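Local coordinates for probable Rab-related GTPase (Acanthamoeba polyphaga mimivirus, PDB 5XC5), which binds GTP and magnesium as a Rab-family small GTPase and may be involved in protein transport, at residues S19-Q24 and L115-K120; L55-W60 and N159-M164. The protein carries 1 engineered substitution. All coordinates share one frame; numbering follows the deposited sequence.

Contact 1: residues S19-Q24 and L115-K120; sequences SSIVHQ and LVVANK. With MG (magnesium ion), chain C; GTP (guanosine-5'-triphosphate), chain B.
Ile21 and Asn119 meet head-on between helix 18-26 and strand 113-119. The closest packing is here: Ile21 CD1 lies over the flat of the Asn119 amide, 3.6 Å from ND2 and 3.9 Å from OD1. Ile21 CG1 lies anti to the carbonyl carbon (chi1 -76°), and its extended end carries CD1 down to the amide. Asn119 ND2 is hydrogen-bonded to Val16 O and Ser151 OG, which fix the rotation of the amide. The packing then slackens along the strand, where Ile21 CD1 is 4.1 Å from Val117 CG1. Beyond that the segments separate.

On the nucleotide side GTP bridges them. Ser19 N donates a nearly straight bond (162°) to GTP O1B, and Ser19 OG binds magnesium at 2.1 Å. Thr37 also binds the metal. Ser20 grips GTP O1A twice, from its backbone N and, at 2.7 Å, from its OG. From the strand end, the extended Lys120 chain runs over one face of the guanine, with CG 3.5 Å from GTP C6. Its NZ then reaches GTP O4' at 3.2 Å. Lys120 remains partly exposed and marks the more open side. Ser19 closes the P-loop on the phosphate and magnesium side. Asn119 and Lys120 open the guanine-recognising NKxD motif of Ras-like GTPases, whose Asp122 also bonds GTP.

Contact 2: residues L55-W60 and N159-M164; sequences LKLNIW and NLFGKM
Asn58 OD1 is gripped by two groups, Lys56 NZ and Ser44 OG of the neighbouring strand 41-48. The lysine bond is 2.9 Å from Lys56 NZ to Asn58 OD1. It lies in the carbonyl plane and uses a lone pair, with a C=O...N angle of 139°. The Lys56 chain is extended until its last torsion, which bends (chi4 -72°) and turns the amine to the amide. Lys56 NZ is also hydrogen-bonded to Ser44 OG, so lysine, serine and asparagine form a closed polar group. This group is on the side of strand 54-61 turned from helix 154-169.

The other side is apolar. Leu57 and Ile59 alternate with the polar residues and point to the helix, where both meet the ring of Phe161. Ile59 CD1 is 4.1 Å from Phe161 CE1. Leu57 CD1 is 4.3 Å from the adjacent ring atom, Phe161 CD1. Both methyls approach the ring obliquely. Ile59 CG1 lies beside its backbone N (chi1 -59°), and the extended branch beyond it pushes CD1 out to the ring. No hydrogen bond joins the two segments.

The backbones are well apart, with 9.7 Å between Leu57 CA and Met164 CA. Leu10 and Ile8 of the adjacent strand 6-12 touch Ile59 and Met164 respectively, and Phe25 of helix 18-26 stacks with Phe161. Leu160, on the same helix turn, packs on Val117 of strand 113-119 and Val147 of strand 145-148. The helix thus covers several strands, and Phe161 extends its reach to strand 54-61.

Both contacts are buried and pack a helix against the same mixed sheet. Contact 1 uses helix 18-26 and strand 113-119, closer to the centre of the molecule. Contact 2 uses helix 154-169 and strand 54-61, farther out, with its centre about 12 Å from that of contact 1. They touch directly: Ile21 CG2 lies 3.9 Å from Phe161 CE2, and Leu115 CD2 lies 3.6 Å from Leu160 O. Their chemistry differs. Neither contact has a hydrogen bond across its segments. In contact 1 both segments instead turn polar groups to GTP, and Ser19 also to magnesium. Contact 2 is purely apolar between its segments, and its polar group sits on the far side of the strand.

Contact 1: residues S19-Q24 and L115-K120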
loop_
_atom_site.group_PDB
_atom_site.type_symbol
_atom_site.label_atom_id
_atom_site.label_comp_id
_atom_site.label_asym_id
_atom_site.label_seq_id
_atom_site.Cartn_x
_atom_site.Cartn_y
_atom_site.Cartn_z
ATOM N N SER A 19 -7.512 -1.544 -3.337
ATOM C CA SER A 19 -8.469 -0.619 -3.938
ATOM C C SER A 19 -9.380 0.001 -2.888
ATOM O O SER A 19 -9.728 1.183 -2.979
ATOM C CB SER A 19 -9.290 -1.317 -5.021
ATOM O OG SER A 19 -8.456 -1.813 -6.051
ATOM N N SER A 20 -9.768 -0.781 -1.883
ATOM C CA SER A 20 -10.589 -0.251 -0.798
ATOM C C SER A 20 -9.863 0.854 -0.039
ATOM O O SER A 20 -10.456 1.894 0.280
ATOM C CB SER A 20 -10.985 -1.388 0.137
ATOM O OG SER A 20 -11.779 -2.334 -0.550
ATOM N N ILE A 21 -8.568 0.660 0.224
ATOM C CA ILE A 21 -7.760 1.687 0.872
ATOM C C ILE A 21 -7.706 2.954 0.024
ATOM O O ILE A 21 -7.924 4.063 0.524
ATOM C CB ILE A 21 -6.356 1.135 1.175
ATOM C CG1 ILE A 21 -6.402 0.201 2.387
ATOM C CG2 ILE A 21 -5.379 2.266 1.403
ATOM C CD1 ILE A 21 -5.151 -0.663 2.535
ATOM N N VAL A 22 -7.437 2.810 -1.277
ATOM C CA VAL A 22 -7.320 4.001 -2.116
ATOM C C VAL A 22 -8.643 4.752 -2.195
ATOM O O VAL A 22 -8.672 5.988 -2.114
ATOM C CB VAL A 22 -6.909 3.567 -3.536
ATOM C CG1 VAL A 22 -7.250 4.659 -4.555
ATOM C CG2 VAL A 22 -5.462 3.213 -3.589
ATOM N N HIS A 23 -9.756 4.026 -2.348
ATOM C CA HIS A 23 -11.056 4.690 -2.420
ATOM C C HIS A 23 -11.357 5.426 -1.124
ATOM O O HIS A 23 -11.907 6.532 -1.141
ATOM C CB HIS A 23 -12.165 3.670 -2.698
ATOM C CG HIS A 23 -12.154 3.094 -4.086
ATOM N ND1 HIS A 23 -11.027 3.051 -4.879
ATOM C CD2 HIS A 23 -13.148 2.537 -4.819
ATOM C CE1 HIS A 23 -11.323 2.487 -6.037
ATOM N NE2 HIS A 23 -12.607 2.171 -6.028
ATOM N N GLN A 24 -10.997 4.828 0.014
ATOM C CA GLN A 24 -11.217 5.492 1.291
ATOM C C GLN A 24 -10.387 6.766 1.393
ATOM O O GLN A 24 -10.878 7.804 1.845
ATOM C CB GLN A 24 -10.885 4.520 2.421
ATOM C CG GLN A 24 -11.161 5.045 3.824
ATOM C CD GLN A 24 -12.644 5.198 4.110
ATOM O OE1 GLN A 24 -13.192 6.287 3.999
ATOM N NE2 GLN A 24 -13.299 4.100 4.485
ATOM N N LEU A 115 6.264 1.206 2.478
ATOM C CA LEU A 115 5.459 1.050 3.684
ATOM C C LEU A 115 4.588 -0.189 3.528
ATOM O O LEU A 115 3.750 -0.251 2.625
ATOM C CB LEU A 115 4.604 2.298 3.909
ATOM C CG LEU A 115 3.632 2.258 5.090
ATOM C CD1 LEU A 115 4.352 1.954 6.393
ATOM C CD2 LEU A 115 2.890 3.590 5.169
ATOM N N VAL A 116 4.826 -1.187 4.382
ATOM C CA VAL A 116 4.017 -2.404 4.415
ATOM C C VAL A 116 2.763 -2.120 5.231
ATOM O O VAL A 116 2.845 -1.655 6.371
ATOM C CB VAL A 116 4.822 -3.559 5.033
ATOM C CG1 VAL A 116 3.926 -4.780 5.263
ATOM C CG2 VAL A 116 6.022 -3.910 4.149
ATOM N N VAL A 117 1.600 -2.410 4.652
ATOM C CA VAL A 117 0.319 -2.146 5.294
ATOM C C VAL A 117 -0.286 -3.482 5.692
ATOM O O VAL A 117 -0.668 -4.283 4.829
ATOM C CB VAL A 117 -0.646 -1.379 4.380
ATOM C CG1 VAL A 117 -1.986 -1.128 5.084
ATOM C CG2 VAL A 117 -0.007 -0.072 3.921
ATOM N N ALA A 118 -0.391 -3.710 6.998
ATOM C CA ALA A 118 -1.072 -4.879 7.544
ATOM C C ALA A 118 -2.549 -4.512 7.637
ATOM O O ALA A 118 -2.969 -3.796 8.553
ATOM C CB ALA A 118 -0.486 -5.213 8.914
ATOM N N ASN A 119 -3.333 -4.971 6.666
ATOM C CA ASN A 119 -4.712 -4.542 6.501
ATOM C C ASN A 119 -5.685 -5.570 7.067
ATOM O O ASN A 119 -5.345 -6.727 7.342
ATOM C CB ASN A 119 -5.021 -4.284 5.022
ATOM C CG ASN A 119 -6.217 -3.374 4.820
ATOM O OD1 ASN A 119 -6.506 -2.528 5.649
ATOM N ND2 ASN A 119 -6.916 -3.544 3.704
ATOM N N LYS A 120 -6.928 -5.111 7.223
ATOM C CA LYS A 120 -8.063 -5.885 7.742
ATOM C C LYS A 120 -7.980 -6.116 9.246
ATOM O O LYS A 120 -8.492 -7.116 9.760
ATOM C CB LYS A 120 -8.346 -7.182 6.969
ATOM C CG LYS A 120 -8.353 -6.983 5.461
ATOM C CD LYS A 120 -9.080 -8.097 4.760
ATOM C CE LYS A 120 -8.973 -7.965 3.234
ATOM N NZ LYS A 120 -9.703 -9.092 2.545
HETATM MG MG MG C . -7.935 -3.771 -6.468
HETATM P PG GTP B . -7.150 -6.909 -6.282
HETATM O O1G GTP B . -7.540 -5.672 -7.067
HETATM O O2G GTP B . -7.839 -8.140 -6.791
HETATM O O3G GTP B . -5.650 -7.088 -6.193
HETATM O O3B GTP B . -7.708 -6.797 -4.743
HETATM P PB GTP B . -7.581 -5.527 -3.741
HETATM O O1B GTP B . -7.727 -4.222 -4.498
HETATM O O2B GTP B . -6.317 -5.639 -2.935
HETATM O O3A GTP B . -8.756 -5.756 -2.655
HETATM P PA GTP B . -10.206 -5.019 -2.650
HETATM O O1A GTP B . -10.063 -3.555 -2.218
HETATM O O2A GTP B . -10.937 -5.276 -3.985
HETATM O "O5'" GTP B . -10.918 -5.805 -1.419
HETATM C "C5'" GTP B . -11.182 -7.192 -1.488
HETATM C "C4'" GTP B . -12.288 -7.547 -0.496
HETATM O "O4'" GTP B . -11.778 -7.332 0.812
HETATM C "C3'" GTP B . -13.533 -6.690 -0.634
HETATM O "O3'" GTP B . -14.691 -7.484 -0.420
HETATM C "C2'" GTP B . -13.398 -5.688 0.492
HETATM O "O2'" GTP B . -14.642 -5.218 0.958
HETATM C "C1'" GTP B . -12.650 -6.487 1.540
HETATM N N9 GTP B . -11.865 -5.574 2.382
HETATM C C8 GTP B . -11.051 -4.549 1.977
HETATM N N7 GTP B . -10.506 -3.963 3.063
HETATM C C5 GTP B . -10.975 -4.606 4.163
HETATM C C6 GTP B . -10.753 -4.430 5.524
HETATM O O6 GTP B . -10.006 -3.554 5.996
HETATM N N1 GTP B . -11.412 -5.282 6.380
HETATM C C2 GTP B . -12.248 -6.283 5.933
HETATM N N2 GTP B . -12.839 -7.064 6.830
HETATM N N3 GTP B . -12.469 -6.472 4.588
HETATM C C4 GTP B . -11.831 -5.624 3.740
HETATM O O HOH W 1 -5.871 -3.168 -6.483
HETATM O O HOH W 2 -9.965 -4.221 -6.306
#

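Contact 2: residues L55-W60 and N159-M164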
loop_
_atom_site.group_PDB
_atom_site.type_symbol
_atom_site.label_atom_id
_atom_site.label_comp_id
_atom_site.label_asym_id
_atom_site.label_seq_id
_atom_site.Cartn_x
_atom_site.Cartn_y
_atom_site.Cartn_z
ATOM N N LEU A 55 1.758 18.769 -1.729
ATOM C CA LEU A 55 2.294 17.664 -2.511
ATOM C C LEU A 55 1.162 17.046 -3.313
ATOM O O LEU A 55 0.076 16.797 -2.779
ATOM C CB LEU A 55 2.931 16.583 -1.622
ATOM C CG LEU A 55 4.221 16.867 -0.860
ATOM C CD1 LEU A 55 4.034 17.927 0.188
ATOM C CD2 LEU A 55 4.740 15.587 -0.227
ATOM N N LYS A 56 1.420 16.810 -4.590
ATOM C CA LYS A 56 0.496 16.083 -5.442
ATOM C C LYS A 56 0.894 14.612 -5.421
ATOM O O LYS A 56 1.998 14.253 -5.851
ATOM C CB LYS A 56 0.564 16.627 -6.864
ATOM C CG LYS A 56 -0.571 16.206 -7.778
ATOM C CD LYS A 56 -0.510 17.029 -9.050
ATOM C CE LYS A 56 -1.580 16.663 -10.044
ATOM N NZ LYS A 56 -1.349 15.345 -10.711
ATOM N N LEU A 57 0.003 13.770 -4.906
ATOM C CA LEU A 57 0.193 12.327 -4.944
ATOM C C LEU A 57 -0.397 11.810 -6.249
ATOM O O LEU A 57 -1.581 12.018 -6.522
ATOM C CB LEU A 57 -0.497 11.666 -3.751
ATOM C CG LEU A 57 -0.047 12.151 -2.369
ATOM C CD1 LEU A 57 -0.800 11.430 -1.278
ATOM C CD2 LEU A 57 1.444 11.963 -2.190
ATOM N N ASN A 58 0.430 11.132 -7.045
ATOM C CA ASN A 58 0.011 10.491 -8.291
ATOM C C ASN A 58 -0.009 8.991 -7.996
ATOM O O ASN A 58 1.048 8.355 -7.907
ATOM C CB ASN A 58 0.989 10.843 -9.411
ATOM C CG ASN A 58 0.922 12.309 -9.802
ATOM O OD1 ASN A 58 -0.138 12.934 -9.709
ATOM N ND2 ASN A 58 2.043 12.856 -10.255
ATOM N N ILE A 59 -1.209 8.436 -7.827
ATOM C CA ILE A 59 -1.409 7.123 -7.217
ATOM C C ILE A 59 -1.860 6.132 -8.279
ATOM O O ILE A 59 -2.832 6.382 -8.995
ATOM C CB ILE A 59 -2.458 7.208 -6.099
ATOM C CG1 ILE A 59 -2.009 8.211 -5.037
ATOM C CG2 ILE A 59 -2.712 5.831 -5.507
ATOM C CD1 ILE A 59 -3.104 8.601 -4.057
ATOM N N TRP A 60 -1.176 4.990 -8.352
ATOM C CA TRP A 60 -1.555 3.884 -9.220
ATOM C C TRP A 60 -1.936 2.694 -8.346
ATOM O O TRP A 60 -1.127 2.229 -7.530
ATOM C CB TRP A 60 -0.408 3.508 -10.160
ATOM C CG TRP A 60 -0.212 4.460 -11.309
ATOM C CD1 TRP A 60 0.703 5.466 -11.392
ATOM C CD2 TRP A 60 -0.944 4.476 -12.538
ATOM N NE1 TRP A 60 0.584 6.117 -12.605
ATOM C CE2 TRP A 60 -0.424 5.531 -13.321
ATOM C CE3 TRP A 60 -2.001 3.717 -13.043
ATOM C CZ2 TRP A 60 -0.917 5.831 -14.593
ATOM C CZ3 TRP A 60 -2.496 4.020 -14.306
ATOM C CH2 TRP A 60 -1.954 5.068 -15.064
ATOM N N ASN A 159 -3.925 7.881 8.436
ATOM C CA ASN A 159 -2.641 7.707 9.099
ATOM C C ASN A 159 -1.605 7.111 8.152
ATOM O O ASN A 159 -0.468 7.593 8.080
ATOM C CB ASN A 159 -2.817 6.820 10.330
ATOM C CG ASN A 159 -1.536 6.652 11.116
ATOM O OD1 ASN A 159 -0.999 7.620 11.661
ATOM N ND2 ASN A 159 -1.031 5.426 11.177
ATOM N N LEU A 160 -1.971 6.054 7.423
ATOM C CA LEU A 160 -0.975 5.402 6.575
ATOM C C LEU A 160 -0.562 6.302 5.415
ATOM O O LEU A 160 0.623 6.364 5.064
ATOM C CB LEU A 160 -1.428 4.004 6.127
ATOM C CG LEU A 160 -2.493 3.875 5.031
ATOM C CD1 LEU A 160 -1.877 3.878 3.624
ATOM C CD2 LEU A 160 -3.350 2.632 5.202
ATOM N N PHE A 161 -1.513 7.037 4.822
ATOM C CA PHE A 161 -1.103 8.003 3.809
ATOM C C PHE A 161 -0.317 9.154 4.413
ATOM O O PHE A 161 0.583 9.691 3.756
ATOM C CB PHE A 161 -2.281 8.507 2.980
ATOM C CG PHE A 161 -2.597 7.620 1.835
ATOM C CD1 PHE A 161 -1.925 7.758 0.635
ATOM C CD2 PHE A 161 -3.539 6.615 1.965
ATOM C CE1 PHE A 161 -2.202 6.928 -0.424
ATOM C CE2 PHE A 161 -3.824 5.778 0.907
ATOM C CZ PHE A 161 -3.144 5.928 -0.291
ATOM N N GLY A 162 -0.608 9.526 5.661
ATOM C CA GLY A 162 0.174 10.573 6.296
ATOM C C GLY A 162 1.639 10.206 6.435
ATOM O O GLY A 162 2.521 11.044 6.234
ATOM N N LYS A 163 1.919 8.952 6.802
ATOM C CA LYS A 163 3.303 8.491 6.867
ATOM C C LYS A 163 3.970 8.607 5.504
ATOM O O LYS A 163 5.111 9.069 5.394
ATOM C CB LYS A 163 3.341 7.033 7.328
ATOM C CG LYS A 163 2.864 6.813 8.753
ATOM C CD LYS A 163 2.736 5.318 9.089
ATOM C CE LYS A 163 4.085 4.589 9.196
ATOM N NZ LYS A 163 4.918 5.108 10.325
ATOM N N MET A 164 3.264 8.199 4.453
ATOM C CA MET A 164 3.804 8.282 3.103
ATOM C C MET A 164 4.037 9.729 2.686
ATOM O O MET A 164 5.066 10.049 2.082
ATOM C CB MET A 164 2.842 7.584 2.139
ATOM C CG MET A 164 3.241 7.637 0.663
ATOM S SD MET A 164 4.806 6.774 0.302
ATOM C CE MET A 164 4.425 5.058 0.758
#